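Local coordinates for protein GCN5-related N-acetyltransferase (Exiguobacterium sibiricum 255-15, PDB 3GY9) that binds coenzyme A and probably transfers an acyl group from acyl-coenzyme A to a substrate that is not known, at residues D110-S116 with I136-K142; G94-E99 with F122-L126; Y15-L20 with V61-G65. Where two conformers were deposited one is given. Numbering follows the deposited sequence.

Interaction 1: residues D110-S116 with I136-K142; sequences DRLVLYS and ITHTLDK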
loop_
_atom_site.group_PDB
_atom_site.type_symbol
_atom_site.label_atom_id
_atom_site.label_comp_id
_atom_site.label_asym_id
_atom_site.label_seq_id
_atom_site.Cartn_x
_atom_site.Cartn_y
_atom_site.Cartn_z
ATOM N N ASP A 110 15.811 0.520 3.986
ATOM C CA ASP A 110 16.118 0.604 5.408
ATOM C C ASP A 110 15.102 1.460 6.156
ATOM O O ASP A 110 15.115 1.503 7.390
ATOM C CB ASP A 110 17.526 1.164 5.608
ATOM C CG ASP A 110 18.572 0.208 5.134
ATOM O OD1 ASP A 110 18.569 -0.929 5.627
ATOM O OD2 ASP A 110 19.365 0.553 4.247
ATOM N N ARG A 111 14.226 2.124 5.406
ATOM C CA ARG A 111 13.188 2.961 5.974
ATOM C C ARG A 111 11.999 2.954 5.045
ATOM O O ARG A 111 12.188 2.944 3.833
ATOM C CB ARG A 111 13.696 4.391 6.106
ATOM C CG ARG A 111 12.682 5.362 6.684
ATOM C CD ARG A 111 13.308 6.733 6.958
ATOM N NE ARG A 111 14.196 6.706 8.116
ATOM C CZ ARG A 111 15.505 6.969 8.094
ATOM N NH1 ARG A 111 16.128 7.319 6.970
ATOM N NH2 ARG A 111 16.200 6.907 9.228
ATOM N N LEU A 112 10.784 2.932 5.591
ATOM C CA LEU A 112 9.561 3.084 4.787
ATOM C C LEU A 112 8.777 4.287 5.251
ATOM O O LEU A 112 8.664 4.534 6.452
ATOM C CB LEU A 112 8.660 1.857 4.885
ATOM C CG LEU A 112 9.295 0.554 4.400
ATOM C CD1 LEU A 112 8.333 -0.592 4.632
ATOM C CD2 LEU A 112 9.695 0.617 2.921
ATOM N N VAL A 113 8.263 5.037 4.277
ATOM C CA VAL A 113 7.499 6.239 4.551
ATOM C C VAL A 113 6.199 6.220 3.777
ATOM O O VAL A 113 6.063 5.503 2.803
ATOM C CB VAL A 113 8.290 7.511 4.203
ATOM C CG1 VAL A 113 9.624 7.514 4.955
ATOM C CG2 VAL A 113 8.513 7.667 2.706
ATOM N N LEU A 114 5.251 7.037 4.213
ATOM C CA LEU A 114 3.960 7.141 3.521
ATOM C C LEU A 114 3.284 8.449 3.906
ATOM O O LEU A 114 3.653 9.093 4.892
ATOM C CB LEU A 114 3.054 5.940 3.821
ATOM C CG LEU A 114 2.664 5.729 5.292
ATOM C CD1 LEU A 114 1.361 6.440 5.648
ATOM C CD2 LEU A 114 2.564 4.241 5.615
ATOM N N TYR A 115 2.278 8.800 3.105
ATOM C CA TYR A 115 1.443 9.967 3.366
ATOM C C TYR A 115 0.004 9.517 3.521
ATOM O O TYR A 115 -0.608 9.074 2.557
ATOM C CB TYR A 115 1.574 10.971 2.230
ATOM C CG TYR A 115 0.860 12.271 2.508
ATOM C CD1 TYR A 115 -0.481 12.423 2.210
ATOM C CD2 TYR A 115 1.533 13.335 3.080
ATOM C CE1 TYR A 115 -1.141 13.611 2.471
ATOM C CE2 TYR A 115 0.882 14.538 3.340
ATOM C CZ TYR A 115 -0.458 14.657 3.035
ATOM O OH TYR A 115 -1.108 15.843 3.285
ATOM N N SER A 116 -0.534 9.623 4.738
ATOM C CA SER A 116 -1.937 9.317 4.990
ATOM C C SER A 116 -2.528 10.354 5.916
ATOM O O SER A 116 -2.131 10.443 7.076
ATOM C CB SER A 116 -2.087 7.947 5.630
ATOM O OG SER A 116 -3.466 7.651 5.829
ATOM N N ILE A 136 5.353 13.556 3.776
ATOM C CA ILE A 136 5.125 12.302 4.499
ATOM C C ILE A 136 4.476 12.559 5.848
ATOM O O ILE A 136 4.662 13.598 6.474
ATOM C CB ILE A 136 6.414 11.452 4.701
ATOM C CG1 ILE A 136 7.444 12.175 5.572
ATOM C CG2 ILE A 136 7.030 11.070 3.361
ATOM C CD1 ILE A 136 8.530 11.253 6.102
ATOM N N THR A 137 3.656 11.593 6.257
ATOM C CA THR A 137 2.992 11.637 7.553
ATOM C C THR A 137 3.511 10.543 8.493
ATOM O O THR A 137 3.448 10.707 9.719
ATOM C CB THR A 137 1.462 11.464 7.438
ATOM O OG1 THR A 137 1.145 10.214 6.810
ATOM C CG2 THR A 137 0.820 12.627 6.670
ATOM N N HIS A 138 4.031 9.446 7.950
ATOM C CA HIS A 138 4.415 8.295 8.777
ATOM C C HIS A 138 5.707 7.672 8.287
ATOM O O HIS A 138 5.954 7.625 7.086
ATOM C CB HIS A 138 3.323 7.237 8.789
ATOM C CG HIS A 138 2.089 7.655 9.522
ATOM N ND1 HIS A 138 1.087 8.390 8.923
ATOM C CD2 HIS A 138 1.704 7.462 10.808
ATOM C CE1 HIS A 138 0.127 8.612 9.804
ATOM N NE2 HIS A 138 0.482 8.073 10.958
ATOM N N THR A 139 6.522 7.200 9.226
ATOM C CA THR A 139 7.823 6.621 8.907
ATOM C C THR A 139 8.117 5.411 9.800
ATOM O O THR A 139 7.625 5.322 10.927
ATOM C CB THR A 139 8.946 7.685 9.053
ATOM O OG1 THR A 139 10.187 7.169 8.550
ATOM C CG2 THR A 139 9.127 8.122 10.509
ATOM N N LEU A 140 8.949 4.500 9.311
ATOM C CA LEU A 140 9.348 3.335 10.102
ATOM C C LEU A 140 10.720 2.862 9.656
ATOM O O LEU A 140 10.906 2.600 8.472
ATOM C CB LEU A 140 8.328 2.207 9.933
ATOM C CG LEU A 140 8.627 0.868 10.618
ATOM C CD1 LEU A 140 8.687 1.050 12.123
ATOM C CD2 LEU A 140 7.584 -0.177 10.213
ATOM N N ASP A 141 11.650 2.730 10.597
ATOM C CA ASP A 141 12.990 2.211 10.303
ATOM C C ASP A 141 13.016 0.687 10.364
ATOM O O ASP A 141 12.330 0.083 11.181
ATOM C CB ASP A 141 14.009 2.742 11.315
ATOM C CG ASP A 141 14.287 4.221 11.162
ATOM O OD1 ASP A 141 14.102 4.775 10.056
ATOM O OD2 ASP A 141 14.726 4.817 12.169
ATOM N N LYS A 142 13.874 0.072 9.554
ATOM C CA LYS A 142 13.978 -1.385 9.535
ATOM C C LYS A 142 14.377 -1.933 10.898
ATOM O O LYS A 142 13.882 -2.968 11.315
ATOM C CB LYS A 142 14.992 -1.849 8.483
ATOM C CG LYS A 142 15.016 -3.366 8.287
ATOM C CD LYS A 142 15.937 -3.813 7.153
ATOM C CE LYS A 142 17.399 -3.594 7.464
ATOM N NZ LYS A 142 18.285 -4.413 6.567
#
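Antiparallel strands whose register slips by one residue illustrate how a sheet absorbs an irregularity. At the start of 136-142, Ile136 lays CG2 3.8 Å from Val113 CG2. Thr137 and His138 then both face Leu114: Thr137 N and His138 N donate to Leu114 O, at 2.8 and 3.1 Å, the signature of a classic beta bulge. The Thr137 hydroxyl OG1 accepts from Ser116 N at 2.7 Å and shares a 2.8 Å hydrogen bond with His138 ND1, while its CG2 makes a CH-pi contact over the face of the Tyr115 ring. Beyond the bulge the pairing is regular. His138 O receives Leu114 N at 3.0 Å; Thr139 sits opposite Val113 in a non-hydrogen-bonded pair; Leu140 exchanges two 2.9 Å bonds with Leu112, N to O each way. Asp141 OD1 meets Arg111 NE at 2.7 Å in a salt bridge on the face that also carries Val113 and Thr139. Lys142 N closes the pairing on Asp110 O at 2.9 Å as the chain turns into helix 142-147. Leu112, Leu114, His138 and Leu140 share the other face, under helices 93-105 and 120-125. A last strand inserted between 111-114 and 129-130 is a hallmark of the GNAT fold.

Interaction 2: residues G94-E99 with F122-L126; sequences GTALLE and FYQGL. With COA (coenzyme A), chain B.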
loop_
_atom_site.group_PDB
_atom_site.type_symbol
_atom_site.label_atom_id
_atom_site.label_comp_id
_atom_site.label_asym_id
_atom_site.label_seq_id
_atom_site.Cartn_x
_atom_site.Cartn_y
_atom_site.Cartn_z
ATOM N N GLY A 94 -6.596 -4.657 5.320
ATOM C CA GLY A 94 -5.545 -3.649 5.305
ATOM C C GLY A 94 -4.330 -4.132 6.085
ATOM O O GLY A 94 -3.176 -3.934 5.660
ATOM N N THR A 95 -4.561 -4.732 7.242
ATOM C CA THR A 95 -3.460 -5.271 8.022
ATOM C C THR A 95 -2.672 -6.312 7.241
ATOM O O THR A 95 -1.450 -6.241 7.202
ATOM C CB THR A 95 -3.945 -5.825 9.361
ATOM O OG1 THR A 95 -4.551 -4.761 10.099
ATOM C CG2 THR A 95 -2.792 -6.390 10.159
ATOM N N ALA A 96 -3.356 -7.260 6.600
ATOM C CA ALA A 96 -2.662 -8.309 5.860
ATOM C C ALA A 96 -1.875 -7.722 4.694
ATOM O O ALA A 96 -0.751 -8.125 4.425
ATOM C CB ALA A 96 -3.645 -9.331 5.338
ATOM N N LEU A 97 -2.470 -6.747 4.019
ATOM C CA LEU A 97 -1.806 -6.071 2.919
ATOM C C LEU A 97 -0.529 -5.343 3.383
ATOM O O LEU A 97 0.541 -5.519 2.798
ATOM C CB LEU A 97 -2.795 -5.102 2.290
ATOM C CG LEU A 97 -2.355 -4.224 1.141
ATOM C CD1 LEU A 97 -1.921 -5.037 -0.080
ATOM C CD2 LEU A 97 -3.502 -3.274 0.770
ATOM N N LEU A 98 -0.642 -4.527 4.432
ATOM C CA LEU A 98 0.521 -3.804 4.936
ATOM C C LEU A 98 1.592 -4.734 5.458
ATOM O O LEU A 98 2.773 -4.494 5.245
ATOM C CB LEU A 98 0.125 -2.804 6.003
ATOM C CG LEU A 98 -0.073 -1.364 5.511
ATOM C CD1 LEU A 98 1.284 -0.744 5.104
ATOM C CD2 LEU A 98 -1.035 -1.297 4.344
ATOM N N GLU A 99 1.204 -5.798 6.143
ATOM C CA GLU A 99 2.202 -6.747 6.678
ATOM C C GLU A 99 3.012 -7.389 5.549
ATOM O O GLU A 99 4.222 -7.544 5.671
ATOM C CB GLU A 99 1.563 -7.799 7.599
ATOM C CG GLU A 99 1.131 -7.186 8.920
ATOM C CD GLU A 99 0.519 -8.167 9.892
ATOM O OE1 GLU A 99 0.161 -9.298 9.486
ATOM O OE2 GLU A 99 0.381 -7.779 11.074
ATOM N N PHE A 122 -4.498 3.330 12.227
ATOM C CA PHE A 122 -4.103 2.134 11.479
ATOM C C PHE A 122 -2.581 2.039 11.383
ATOM O O PHE A 122 -1.988 1.018 11.755
ATOM C CB PHE A 122 -4.731 2.155 10.087
ATOM C CG PHE A 122 -4.240 1.062 9.162
ATOM C CD1 PHE A 122 -4.421 -0.273 9.492
ATOM C CD2 PHE A 122 -3.631 1.374 7.960
ATOM C CE1 PHE A 122 -3.975 -1.280 8.636
ATOM C CE2 PHE A 122 -3.218 0.373 7.101
ATOM C CZ PHE A 122 -3.389 -0.959 7.455
ATOM N N TYR A 123 -1.947 3.105 10.898
ATOM C CA TYR A 123 -0.493 3.072 10.684
ATOM C C TYR A 123 0.304 3.026 11.986
ATOM O O TYR A 123 1.315 2.327 12.065
ATOM C CB TYR A 123 -0.051 4.199 9.735
ATOM C CG TYR A 123 -0.536 3.936 8.323
ATOM C CD1 TYR A 123 -0.032 2.863 7.606
ATOM C CD2 TYR A 123 -1.511 4.734 7.710
ATOM C CE1 TYR A 123 -0.446 2.585 6.327
ATOM C CE2 TYR A 123 -1.942 4.450 6.412
ATOM C CZ TYR A 123 -1.410 3.364 5.734
ATOM O OH TYR A 123 -1.797 3.023 4.447
ATOM N N GLN A 124 -0.152 3.729 13.015
ATOM C CA GLN A 124 0.530 3.620 14.297
ATOM C C GLN A 124 0.420 2.219 14.874
ATOM O O GLN A 124 1.381 1.729 15.457
ATOM C CB GLN A 124 0.061 4.679 15.288
ATOM C CG GLN A 124 0.505 6.077 14.842
ATOM C CD GLN A 124 0.737 7.024 15.984
ATOM O OE1 GLN A 124 1.377 6.674 16.978
ATOM N NE2 GLN A 124 0.243 8.251 15.840
ATOM N N GLY A 125 -0.723 1.560 14.670
ATOM C CA GLY A 125 -0.903 0.179 15.137
ATOM C C GLY A 125 0.070 -0.793 14.491
ATOM O O GLY A 125 0.421 -1.821 15.067
ATOM N N LEU A 126 0.516 -0.463 13.290
ATOM C CA LEU A 126 1.514 -1.255 12.589
ATOM C C LEU A 126 2.970 -0.925 12.978
ATOM O O LEU A 126 3.907 -1.583 12.508
ATOM C CB LEU A 126 1.349 -1.060 11.096
ATOM C CG LEU A 126 0.058 -1.598 10.469
ATOM C CD1 LEU A 126 -0.112 -1.023 9.062
ATOM C CD2 LEU A 126 0.056 -3.133 10.438
HETATM N N1A COA B . -11.678 3.137 8.299
HETATM C C2A COA B . -10.428 3.563 8.707
HETATM N N3A COA B . -9.660 2.789 9.556
HETATM C C4A COA B . -10.144 1.597 9.987
HETATM C C5A COA B . -11.402 1.148 9.592
HETATM C C6A COA B . -12.174 1.930 8.738
HETATM N N6A COA B . -13.416 1.583 8.429
HETATM N N7A COA B . -11.606 -0.056 10.182
HETATM C C8A COA B . -10.525 -0.372 10.928
HETATM N N9A COA B . -9.620 0.655 10.817
HETATM C C1B COA B . -8.319 0.772 11.483
HETATM C C2B COA B . -8.403 0.427 12.962
HETATM O O2B COA B . -7.509 1.246 13.690
HETATM C C3B COA B . -7.958 -1.011 13.011
HETATM O O3B COA B . -7.375 -1.388 14.234
HETATM P P3B COA B . -8.198 -2.404 15.170
HETATM O O7A COA B . -7.399 -2.702 16.417
HETATM O O8A COA B . -9.511 -1.741 15.503
HETATM O O9A COA B . -8.470 -3.693 14.432
HETATM C C4B COA B . -6.935 -1.042 11.897
HETATM O O4B COA B . -7.425 -0.160 10.905
HETATM C C5B COA B . -6.695 -2.445 11.334
HETATM O O5B COA B . -7.906 -2.981 10.866
HETATM P P1A COA B . -8.064 -3.662 9.402
HETATM O O1A COA B . -6.897 -4.537 9.069
HETATM O O2A COA B . -9.395 -4.339 9.444
HETATM O O3A COA B . -8.134 -2.342 8.507
HETATM P P2A COA B . -8.830 -2.149 7.079
HETATM O O4A COA B . -8.887 -3.433 6.271
HETATM O O5A COA B . -10.100 -1.402 7.255
HETATM O O6A COA B . -7.735 -1.198 6.393
HETATM C CBP COA B . -7.494 1.161 5.868
HETATM C CCP COA B . -7.411 0.077 6.945
HETATM C CDP COA B . -6.427 0.893 4.811
HETATM C CEP COA B . -7.211 2.515 6.549
HETATM C CAP COA B . -8.891 1.140 5.215
HETATM O OAP COA B . -9.878 1.229 6.219
HETATM C C9P COA B . -9.057 2.285 4.255
HETATM O O9P COA B . -8.603 2.201 2.931
HETATM N N8P COA B . -9.645 3.362 4.766
HETATM C C7P COA B . -9.895 4.559 3.973
HETATM C C6P COA B . -9.737 5.827 4.815
HETATM C C5P COA B . -10.826 5.908 5.861
HETATM O O5P COA B . -11.486 4.898 6.161
HETATM N N4P COA B . -11.027 7.100 6.419
HETATM C C3P COA B . -11.818 7.261 7.620
HETATM C C2P COA B . -13.307 7.021 7.375
HETATM S S1P COA B . -14.036 8.040 6.068
#
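Coenzyme A lies against one face of the Phe122 ring, while the edge of that ring meets the helix start that binds the cofactor's pyrophosphate. Phe122 CZ is 3.5 Å from Gly94 O and Phe122 CE1 3.8 Å from Thr95 N. Gly94 N donates to COA O4A at 2.8 Å, and Thr95 reaches COA O1A with both N, at 3.0 Å, and OG1, at 2.6 Å. A side chain on Gly94 would collide with COA O6A, so glycine lets the phosphates approach the backbone. This is the pyrophosphate-binding helix start characteristic of GNAT proteins. Ser90, Gly92 and, from the end of strand 76-84, Val84 also hydrogen-bond the cofactor. Away from the ligand the contact becomes purely apolar. Leu98 places CB 3.5 Å from Leu126 CD1, CG 3.9 Å from Phe122 CZ and CD1 3.9 Å from Tyr123 CE1 at the ring edge. Helix 93-105 thus packs against helix 120-125 and Leu126 just after it, and Leu98 and Tyr123 both rest on Val82 of strand 76-84.

Interaction 3: residues Y15-L20 with V61-G65; sequences YNWLPL and VLACG. With SO4 (sulfate ion), chain C.
Side chains seat a loop and helix start on one face of the mixed sheet of the alpha+beta GNAT fold. Extended Tyr15 (phi/psi -127/150) brings CB 4.1 Å from Val61 CG2. Asn16 (t) OD1 accepts a capping bond from Leu18 N at 3.0 Å before helix 18-26. A water O donates to Asn16 O (2.9 Å) and sulfate O3 (2.7 Å) and accepts from Val61 N (3.0 Å); Asn16 ND2 donates to sulfate O4 at 3.0 Å, the ion probably coming from the crystallisation liquor. Trp17 (m, chi2 101°) has CA 7.2 Å from Val61 CA, and CZ3 4.3 Å from Val61 CG1 and 4.1 Å from Cys64 CB. Helical Leu20 (chi1 -143°) has CA 7.4 Å from Leu62 CA, and CD2 3.8 Å from Val61 CG1 and 3.6 Å from Cys64 SG. Starting strand 61-69, Val61 (t) and Cys64 (p) point toward 15-20, Leu62 and Ala63 away, because Leu62 (phi/psi -105/-16) is not extended. The chemistry implies an apolar, buried contact, water-bridged at its Asn16-Val61 edge.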
loop_
_atom_site.group_PDB
_atom_site.type_symbol
_atom_site.label_atom_id
_atom_site.label_comp_id
_atom_site.label_asym_id
_atom_site.label_seq_id
_atom_site.Cartn_x
_atom_site.Cartn_y
_atom_site.Cartn_z
ATOM N N TYR A 15 -7.596 -7.464 -14.170
ATOM C CA TYR A 15 -8.501 -7.275 -13.022
ATOM C C TYR A 15 -9.571 -6.295 -13.384
ATOM O O TYR A 15 -9.336 -5.372 -14.183
ATOM C CB TYR A 15 -7.759 -6.695 -11.819
ATOM C CG TYR A 15 -6.587 -7.510 -11.362
ATOM C CD1 TYR A 15 -6.748 -8.572 -10.473
ATOM C CD2 TYR A 15 -5.309 -7.246 -11.855
ATOM C CE1 TYR A 15 -5.646 -9.332 -10.058
ATOM C CE2 TYR A 15 -4.219 -7.995 -11.452
ATOM C CZ TYR A 15 -4.393 -9.024 -10.565
ATOM O OH TYR A 15 -3.292 -9.747 -10.198
ATOM N N ASN A 16 -10.749 -6.442 -12.780
ATOM C CA ASN A 16 -11.762 -5.396 -12.901
ATOM C C ASN A 16 -11.541 -4.356 -11.826
ATOM O O ASN A 16 -11.878 -4.580 -10.661
ATOM C CB ASN A 16 -13.164 -5.972 -12.783
ATOM C CG ASN A 16 -14.255 -4.919 -13.002
ATOM O OD1 ASN A 16 -13.936 -3.759 -13.312
ATOM N ND2 ASN A 16 -15.533 -5.311 -12.864
ATOM N N TRP A 17 -10.993 -3.217 -12.227
ATOM C CA TRP A 17 -10.691 -2.125 -11.301
ATOM C C TRP A 17 -11.831 -1.141 -11.115
ATOM O O TRP A 17 -11.725 -0.225 -10.294
ATOM C CB TRP A 17 -9.495 -1.311 -11.813
ATOM C CG TRP A 17 -8.228 -2.072 -11.872
ATOM C CD1 TRP A 17 -7.661 -2.621 -12.978
ATOM C CD2 TRP A 17 -7.362 -2.376 -10.774
ATOM N NE1 TRP A 17 -6.484 -3.247 -12.636
ATOM C CE2 TRP A 17 -6.283 -3.119 -11.286
ATOM C CE3 TRP A 17 -7.394 -2.097 -9.408
ATOM C CZ2 TRP A 17 -5.238 -3.569 -10.479
ATOM C CZ3 TRP A 17 -6.348 -2.554 -8.605
ATOM C CH2 TRP A 17 -5.297 -3.282 -9.146
ATOM N N LEU A 18 -12.894 -1.268 -11.901
ATOM C CA LEU A 18 -13.956 -0.254 -11.873
ATOM C C LEU A 18 -14.578 -0.049 -10.489
ATOM O O LEU A 18 -14.813 1.095 -10.097
ATOM C CB LEU A 18 -15.020 -0.504 -12.924
ATOM C CG LEU A 18 -14.562 -0.128 -14.316
ATOM C CD1 LEU A 18 -15.678 -0.430 -15.291
ATOM C CD2 LEU A 18 -14.142 1.357 -14.406
ATOM N N PRO A 19 -14.904 -1.138 -9.771
ATOM C CA PRO A 19 -15.458 -0.889 -8.427
ATOM C C PRO A 19 -14.549 -0.080 -7.506
ATOM O O PRO A 19 -15.006 0.862 -6.852
ATOM C CB PRO A 19 -15.694 -2.294 -7.884
ATOM C CG PRO A 19 -15.854 -3.150 -9.100
ATOM C CD PRO A 19 -14.958 -2.568 -10.142
ATOM N N LEU A 20 -13.267 -0.413 -7.498
ATOM C CA LEU A 20 -12.278 0.301 -6.680
ATOM C C LEU A 20 -12.150 1.768 -7.117
ATOM O O LEU A 20 -12.076 2.684 -6.286
ATOM C CB LEU A 20 -10.919 -0.416 -6.755
ATOM C CG LEU A 20 -10.079 -0.453 -5.486
ATOM C CD1 LEU A 20 -10.772 -1.172 -4.368
ATOM C CD2 LEU A 20 -8.749 -1.105 -5.805
ATOM N N VAL A 61 -11.686 -7.749 -6.596
ATOM C CA VAL A 61 -10.650 -6.912 -5.981
ATOM C C VAL A 61 -11.271 -6.157 -4.809
ATOM O O VAL A 61 -12.234 -5.386 -4.994
ATOM C CB VAL A 61 -10.088 -5.867 -6.978
ATOM C CG1 VAL A 61 -9.164 -4.877 -6.257
ATOM C CG2 VAL A 61 -9.371 -6.547 -8.104
ATOM N N LEU A 62 -10.738 -6.371 -3.604
ATOM C CA LEU A 62 -11.248 -5.665 -2.423
ATOM C C LEU A 62 -10.324 -4.540 -1.924
ATOM O O LEU A 62 -10.759 -3.701 -1.130
ATOM C CB LEU A 62 -11.483 -6.641 -1.278
ATOM C CG LEU A 62 -12.444 -7.812 -1.513
ATOM C CD1 LEU A 62 -12.549 -8.643 -0.281
ATOM C CD2 LEU A 62 -13.810 -7.331 -1.958
ATOM N N ALA A 63 -9.071 -4.544 -2.387
ATOM C CA ALA A 63 -8.071 -3.581 -1.937
ATOM C C ALA A 63 -6.863 -3.622 -2.838
ATOM O O ALA A 63 -6.627 -4.599 -3.550
ATOM C CB ALA A 63 -7.633 -3.894 -0.532
ATOM N N CYS A 64 -6.102 -2.534 -2.791
ATOM C CA CYS A 64 -4.808 -2.507 -3.437
ATOM C C CYS A 64 -3.818 -1.781 -2.542
ATOM O O CYS A 64 -4.223 -1.052 -1.645
ATOM C CB CYS A 64 -4.905 -1.804 -4.808
ATOM S SG CYS A 64 -5.443 -0.092 -4.764
ATOM N N GLY A 65 -2.530 -1.971 -2.840
ATOM C CA GLY A 65 -1.479 -1.232 -2.133
ATOM C C GLY A 65 -0.124 -1.804 -2.458
ATOM O O GLY A 65 0.016 -2.994 -2.686
HETATM S S SO4 C . -15.686 -8.604 -10.933
HETATM O O1 SO4 C . -16.898 -9.277 -10.484
HETATM O O2 SO4 C . -14.553 -9.507 -10.792
HETATM O O3 SO4 C . -15.467 -7.424 -10.107
HETATM O O4 SO4 C . -15.812 -8.209 -12.331
HETATM O O HOH W 1 -13.141 -6.628 -9.023
#

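The three contacts show how chemistry follows position in one fold. Interaction 1 is a joint within the sheet, held by backbone hydrogen bonds, with the Arg111-Asp141 salt bridge near one end, whereas interactions 2 and 3 are side-chain packings without direct hydrogen bonds between their segments. Interaction 3 is a buried contact on the same sheet, across the chain's centre from interaction 1, about 24 Å between centres; interactions 1 and 2 are partly buried, and interaction 2 meets the cofactor. It also connects the other two. Tyr123 CE1 touches Leu114 CD2 of interaction 1 at 3.5 Å, and Leu97 CD2 approaches Cys64 O of interaction 3 at 3.4 Å. Interactions 1 and 3 do not touch.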